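Local structure of SsDNA-binding protein essential for mitochondrial genome maintenance (Saccharomyces cerevisiae, 6CQK) at residues A[6-11]-A[32-37]; A[66-71]-A[95-100]. The protein binds single-stranded DNA preferentially and cooperatively, takes part in mitochondrial DNA replication and stimulates the PIF1 helicase. All coordinates share one frame; numbering follows the deposited sequence.

How the contacts relate
Contact 1 (6-11 with 32-37) and contact 2 (66-71 with 95-100) are two antiparallel joints of one curled OB-fold sheet, separated by the pairing of strands 3-20 and 67-77, their centres about 10 Å apart. In that intervening pairing, backbone bonds Ile8 N to Val70 O and Val68 N to Gly10 O tie the two together. Contact 1 is the more buried, a near-perpendicular crossing held by a single bridge, one serine bond and a small isoleucine core. Contact 2 is a ladder of four bridges ending in a bulge, with one apolar face and one polar face, and is only partly buried. Ile32 and Val70 meet in the shared core, whereas Tyr69 and Asn98 turn toward other subunits.

Contact 1 (A[6-11]-A[32-37]); sequences MSIVGR and IASQPR
Strands 6-11 and 32-34 cross at 104°, their axes approaching to 4.5 Å, and pair through one antiparallel hydrogen-bonded bridge, Arg11 with Ala33. This steep crossing joins the first two strands of the OB fold, which form a strongly twisted hairpin. Arg11 N gives a nearly straight bond to Ala33 O (2.8 Å, 172°), and Ala33 N returns one to Arg11 O nearly along the C=O axis. Gly10 suits the crossing because a CB here would clash with Ile32 CG2 and Ala33 O. Beside Gly10, Ile8 and Ile32 cross obliquely: the beta branch of each supplies a CG2 held anti to its backbone N, and these two methyls touch at 3.7 Å. The guanidinium of Arg11 turns elsewhere, to a salt bridge with Asp2 of the second subunit. Replacing Ser34 with alanine would remove the hydroxyl and its weak bond to Phe3 O of the second subunit, and would probably leave Val9 O without this partner, loosening the crossing beyond the bridge. That hydroxyl, OG anti to the backbone N (chi1 163°), donates to Val9 O at 3.2 Å from above the carbonyl plane, while Ser34 CB rests 4.1 Å from Ile8 CG2.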
loop_
_atom_site.group_PDB
_atom_site.type_symbol
_atom_site.label_atom_id
_atom_site.label_comp_id
_atom_site.label_asym_id
_atom_site.label_seq_id
_atom_site.Cartn_x
_atom_site.Cartn_y
_atom_site.Cartn_z
ATOM N N MET A 6 2.638 4.595 5.653
ATOM C CA MET A 6 1.801 5.535 4.861
ATOM C C MET A 6 2.264 5.616 3.420
ATOM O O MET A 6 3.469 5.581 3.149
ATOM C CB MET A 6 1.945 6.914 5.421
ATOM C CG MET A 6 1.024 7.913 4.749
ATOM S SD MET A 6 0.088 8.955 5.886
ATOM C CE MET A 6 -0.552 7.946 7.176
ATOM N N SER A 7 1.330 5.657 2.502
ATOM C CA SER A 7 1.662 5.900 1.102
ATOM C C SER A 7 0.961 7.186 0.747
ATOM O O SER A 7 -0.199 7.340 1.068
ATOM C CB SER A 7 1.173 4.757 0.212
ATOM O OG SER A 7 1.504 3.500 0.796
ATOM N N ILE A 8 1.689 8.106 0.120
ATOM C CA ILE A 8 1.172 9.393 -0.256
ATOM C C ILE A 8 1.439 9.661 -1.712
ATOM O O ILE A 8 2.513 9.402 -2.220
ATOM C CB ILE A 8 1.887 10.444 0.533
ATOM C CG1 ILE A 8 1.572 10.287 2.014
ATOM C CG2 ILE A 8 1.475 11.851 0.076
ATOM C CD1 ILE A 8 2.695 10.786 2.875
ATOM N N VAL A 9 0.444 10.169 -2.406
ATOM C CA VAL A 9 0.675 10.857 -3.649
ATOM C C VAL A 9 0.348 12.310 -3.488
ATOM O O VAL A 9 -0.785 12.681 -3.066
ATOM C CB VAL A 9 -0.164 10.296 -4.791
ATOM C CG1 VAL A 9 -0.001 11.159 -6.044
ATOM C CG2 VAL A 9 0.331 8.921 -5.125
ATOM N N GLY A 10 1.306 13.122 -3.897
ATOM C CA GLY A 10 1.182 14.532 -3.703
ATOM C C GLY A 10 2.328 15.299 -4.254
ATOM O O GLY A 10 3.203 14.748 -4.922
ATOM N N ARG A 11 2.339 16.596 -3.982
ATOM C CA ARG A 11 3.335 17.453 -4.574
ATOM C C ARG A 11 4.277 17.946 -3.527
ATOM O O ARG A 11 3.878 18.217 -2.397
ATOM C CB ARG A 11 2.675 18.630 -5.297
ATOM C CG ARG A 11 2.477 18.364 -6.789
ATOM C CD ARG A 11 1.256 18.958 -7.350
ATOM N NE ARG A 11 0.198 18.009 -6.998
ATOM C CZ ARG A 11 -1.081 18.207 -7.278
ATOM N NH1 ARG A 11 -1.481 19.316 -7.933
ATOM N NH2 ARG A 11 -1.962 17.295 -6.907
ATOM N N ILE A 32 5.028 17.335 1.810
ATOM C CA ILE A 32 4.243 16.994 0.659
ATOM C C ILE A 32 2.860 17.597 0.906
ATOM O O ILE A 32 2.253 17.327 1.935
ATOM C CB ILE A 32 4.108 15.435 0.515
ATOM C CG1 ILE A 32 5.473 14.812 0.281
ATOM C CG2 ILE A 32 3.194 15.041 -0.658
ATOM C CD1 ILE A 32 5.462 13.312 0.262
ATOM N N ALA A 33 2.372 18.357 -0.053
ATOM C CA ALA A 33 1.007 18.773 -0.041
ATOM C C ALA A 33 0.220 17.777 -0.848
ATOM O O ALA A 33 0.520 17.589 -2.026
ATOM C CB ALA A 33 0.875 20.150 -0.653
ATOM N N SER A 34 -0.779 17.138 -0.237
ATOM C CA SER A 34 -1.590 16.131 -0.905
ATOM C C SER A 34 -2.984 16.606 -0.738
ATOM O O SER A 34 -3.476 16.781 0.372
ATOM C CB SER A 34 -1.440 14.761 -0.262
ATOM O OG SER A 34 -2.458 13.859 -0.606
ATOM N N GLN A 35 -3.630 16.907 -1.843
ATOM C CA GLN A 35 -4.982 17.387 -1.801
ATOM C C GLN A 35 -5.786 16.620 -2.770
ATOM O O GLN A 35 -5.849 16.970 -3.921
ATOM C CB GLN A 35 -5.060 18.834 -2.197
ATOM C CG GLN A 35 -6.461 19.323 -2.058
ATOM C CD GLN A 35 -6.624 20.724 -2.488
ATOM O OE1 GLN A 35 -5.818 21.237 -3.205
ATOM N NE2 GLN A 35 -7.673 21.349 -2.050
ATOM N N PRO A 36 -6.449 15.586 -2.290
ATOM C CA PRO A 36 -7.270 14.659 -3.043
ATOM C C PRO A 36 -8.545 15.220 -3.603
ATOM O O PRO A 36 -9.096 14.612 -4.477
ATOM C CB PRO A 36 -7.631 13.621 -2.000
ATOM C CG PRO A 36 -6.670 13.794 -0.912
ATOM C CD PRO A 36 -6.410 15.233 -0.878
ATOM N N ARG A 37 -9.000 16.368 -3.141
ATOM C CA ARG A 37 -10.271 16.870 -3.597
ATOM C C ARG A 37 -10.399 18.156 -4.378
ATOM O O ARG A 37 -11.225 18.205 -5.270
ATOM C CB ARG A 37 -11.226 16.931 -2.433
ATOM C CG ARG A 37 -12.118 15.718 -2.323
ATOM C CD ARG A 37 -12.691 15.339 -3.669
ATOM N NE ARG A 37 -14.144 15.470 -3.716
ATOM C CZ ARG A 37 -14.827 15.880 -4.777
ATOM N NH1 ARG A 37 -14.200 16.208 -5.896
ATOM N NH2 ARG A 37 -16.140 15.956 -4.718
#

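Contact 2 (A[66-71]-A[95-100])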
loop_
_atom_site.group_PDB
_atom_site.type_symbol
_atom_site.label_atom_id
_atom_site.label_comp_id
_atom_site.label_asym_id
_atom_site.label_seq_id
_atom_site.Cartn_x
_atom_site.Cartn_y
_atom_site.Cartn_z
ATOM N N ALA A 66 7.205 18.799 -7.587
ATOM C CA ALA A 66 7.136 17.455 -8.147
ATOM C C ALA A 66 6.007 16.607 -7.587
ATOM O O ALA A 66 5.834 16.505 -6.373
ATOM C CB ALA A 66 8.421 16.738 -7.895
ATOM N N LEU A 67 5.215 16.036 -8.490
ATOM C CA LEU A 67 4.298 14.949 -8.126
ATOM C C LEU A 67 5.119 13.706 -7.818
ATOM O O LEU A 67 5.854 13.225 -8.686
ATOM C CB LEU A 67 3.314 14.640 -9.247
ATOM C CG LEU A 67 2.195 13.687 -8.887
ATOM C CD1 LEU A 67 1.319 14.284 -7.815
ATOM C CD2 LEU A 67 1.342 13.310 -10.082
ATOM N N VAL A 68 4.981 13.225 -6.585
ATOM C CA VAL A 68 5.702 12.052 -6.092
ATOM C C VAL A 68 4.762 10.999 -5.519
ATOM O O VAL A 68 3.627 11.305 -5.134
ATOM C CB VAL A 68 6.689 12.409 -4.993
ATOM C CG1 VAL A 68 7.725 13.289 -5.572
ATOM C CG2 VAL A 68 6.029 13.098 -3.810
ATOM N N TYR A 69 5.235 9.759 -5.449
ATOM C CA TYR A 69 4.542 8.689 -4.676
ATOM C C TYR A 69 5.545 8.251 -3.634
ATOM O O TYR A 69 6.595 7.752 -4.001
ATOM C CB TYR A 69 4.116 7.538 -5.574
ATOM C CG TYR A 69 3.762 6.273 -4.859
ATOM C CD1 TYR A 69 4.712 5.318 -4.578
ATOM C CD2 TYR A 69 2.471 6.004 -4.503
ATOM C CE1 TYR A 69 4.388 4.147 -3.948
ATOM C CE2 TYR A 69 2.139 4.845 -3.843
ATOM C CZ TYR A 69 3.101 3.918 -3.574
ATOM O OH TYR A 69 2.716 2.748 -2.933
ATOM N N VAL A 70 5.265 8.532 -2.365
ATOM C CA VAL A 70 6.188 8.266 -1.277
ATOM C C VAL A 70 5.588 7.208 -0.395
ATOM O O VAL A 70 4.367 7.176 -0.166
ATOM C CB VAL A 70 6.390 9.487 -0.424
ATOM C CG1 VAL A 70 7.121 9.151 0.865
ATOM C CG2 VAL A 70 7.091 10.575 -1.220
ATOM N N GLU A 71 6.431 6.289 0.066
ATOM C CA GLU A 71 6.041 5.344 1.111
ATOM C C GLU A 71 6.917 5.633 2.309
ATOM O O GLU A 71 8.084 5.842 2.158
ATOM C CB GLU A 71 6.298 3.926 0.695
ATOM C CG GLU A 71 5.434 3.470 -0.421
ATOM C CD GLU A 71 5.818 2.119 -0.937
ATOM O OE1 GLU A 71 7.028 1.771 -1.095
ATOM O OE2 GLU A 71 4.820 1.418 -1.176
ATOM N N LYS A 95 10.698 5.550 3.090
ATOM C CA LYS A 95 11.227 4.237 2.694
ATOM C C LYS A 95 11.427 4.097 1.198
ATOM O O LYS A 95 12.248 3.347 0.732
ATOM C CB LYS A 95 10.309 3.152 3.261
ATOM C CG LYS A 95 10.420 2.964 4.770
ATOM C CD LYS A 95 11.901 3.160 5.205
ATOM C CE LYS A 95 12.186 3.304 6.697
ATOM N NZ LYS A 95 13.413 4.087 7.028
ATOM N N ASP A 96 10.745 4.901 0.423
ATOM C CA ASP A 96 10.841 4.795 -0.996
ATOM C C ASP A 96 10.266 5.995 -1.646
ATOM O O ASP A 96 9.416 6.611 -1.042
ATOM C CB ASP A 96 10.077 3.575 -1.422
ATOM C CG ASP A 96 10.904 2.697 -2.147
ATOM O OD1 ASP A 96 11.316 3.062 -3.275
ATOM O OD2 ASP A 96 11.268 1.722 -1.476
ATOM N N ILE A 97 10.748 6.355 -2.825
ATOM C CA ILE A 97 10.137 7.419 -3.553
ATOM C C ILE A 97 10.088 7.111 -5.011
ATOM O O ILE A 97 11.022 6.561 -5.548
ATOM C CB ILE A 97 10.770 8.800 -3.266
ATOM C CG1 ILE A 97 10.099 9.877 -4.144
ATOM C CG2 ILE A 97 12.251 8.814 -3.459
ATOM C CD1 ILE A 97 10.236 11.264 -3.579
ATOM N N ASN A 98 8.960 7.453 -5.639
ATOM C CA ASN A 98 8.748 7.423 -7.086
ATOM C C ASN A 98 8.522 8.864 -7.581
ATOM O O ASN A 98 7.675 9.584 -7.067
ATOM C CB ASN A 98 7.520 6.571 -7.332
ATOM C CG ASN A 98 7.661 5.727 -8.531
ATOM O OD1 ASN A 98 7.542 6.242 -9.623
ATOM N ND2 ASN A 98 7.870 4.417 -8.362
ATOM N N LEU A 99 9.328 9.319 -8.522
ATOM C CA LEU A 99 9.112 10.591 -9.141
ATOM C C LEU A 99 8.137 10.314 -10.247
ATOM O O LEU A 99 8.423 9.516 -11.111
ATOM C CB LEU A 99 10.399 11.146 -9.694
ATOM C CG LEU A 99 10.146 12.485 -10.324
ATOM C CD1 LEU A 99 9.777 13.540 -9.274
ATOM C CD2 LEU A 99 11.360 12.909 -11.118
ATOM N N LEU A 100 6.948 10.913 -10.169
ATOM C CA LEU A 100 5.912 10.738 -11.189
ATOM C C LEU A 100 6.008 11.809 -12.234
ATOM O O LEU A 100 5.865 11.531 -13.408
ATOM C CB LEU A 100 4.539 10.739 -10.533
ATOM C CG LEU A 100 4.389 9.689 -9.420
ATOM C CD1 LEU A 100 3.023 9.775 -8.778
ATOM C CD2 LEU A 100 4.606 8.291 -9.978
#
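Running antiparallel at 162°, strands 67-71 and 95-99 form a ladder of the OB-fold sheet. Tyr69 and Asn98 are a hydrogen-bonded pair, with Tyr69 N to Asn98 O and Asn98 N to Tyr69 O both 2.9 Å. At one end Lys95 and Asp96 both face Glu71 in a classic beta bulge: Glu71 O takes a good bond from Lys95 N and a weak one from Asp96 N.

Tyr69 shows how the polar face is built. Its CB lies 4.0 Å from Asn98 CB and almost as near Leu100 CD1. With CG anti to the backbone N (chi1 164°), the ring leads away from strand 95-99, yet CD1 still brushes Asn98 CB obliquely. At the tip, OH donates to Glu71 OE2 at 3.0 Å from above the carboxylate plane, so tyrosine supplies both an apolar flank and a polar end. The closeness of Glu71 OE1 to Asp96 OD2 (4.3 Å) would tend to raise a pKa, offset in part by the Tyr69 bond and by weak, long ion pairs of OE2 with Lys5 of the same chain and of the third subunit. At the corner, Leu100 crosses Leu67 obliquely, giving the Tyr69 side an apolar end.

The opposite face is apolar. Ile97 sends CD1 to Val68 CG1 (3.8 Å) and to Val70 CG2, its unbranched arm reaching both valines. Leu99 CD1 meets Ala66 CB.

Asn98 OD1 is hydrogen-bonded to Met1 N of the third subunit, and the Tyr69 ring meets Phe3 of that subunit. Strand 67-77 lies between 89-99 and 3-20; Val68 and Val70 pack on Ile32 of strand 26-34, and Lys95 O accepts a hydrogen bond from Gln54 of helix 52-59.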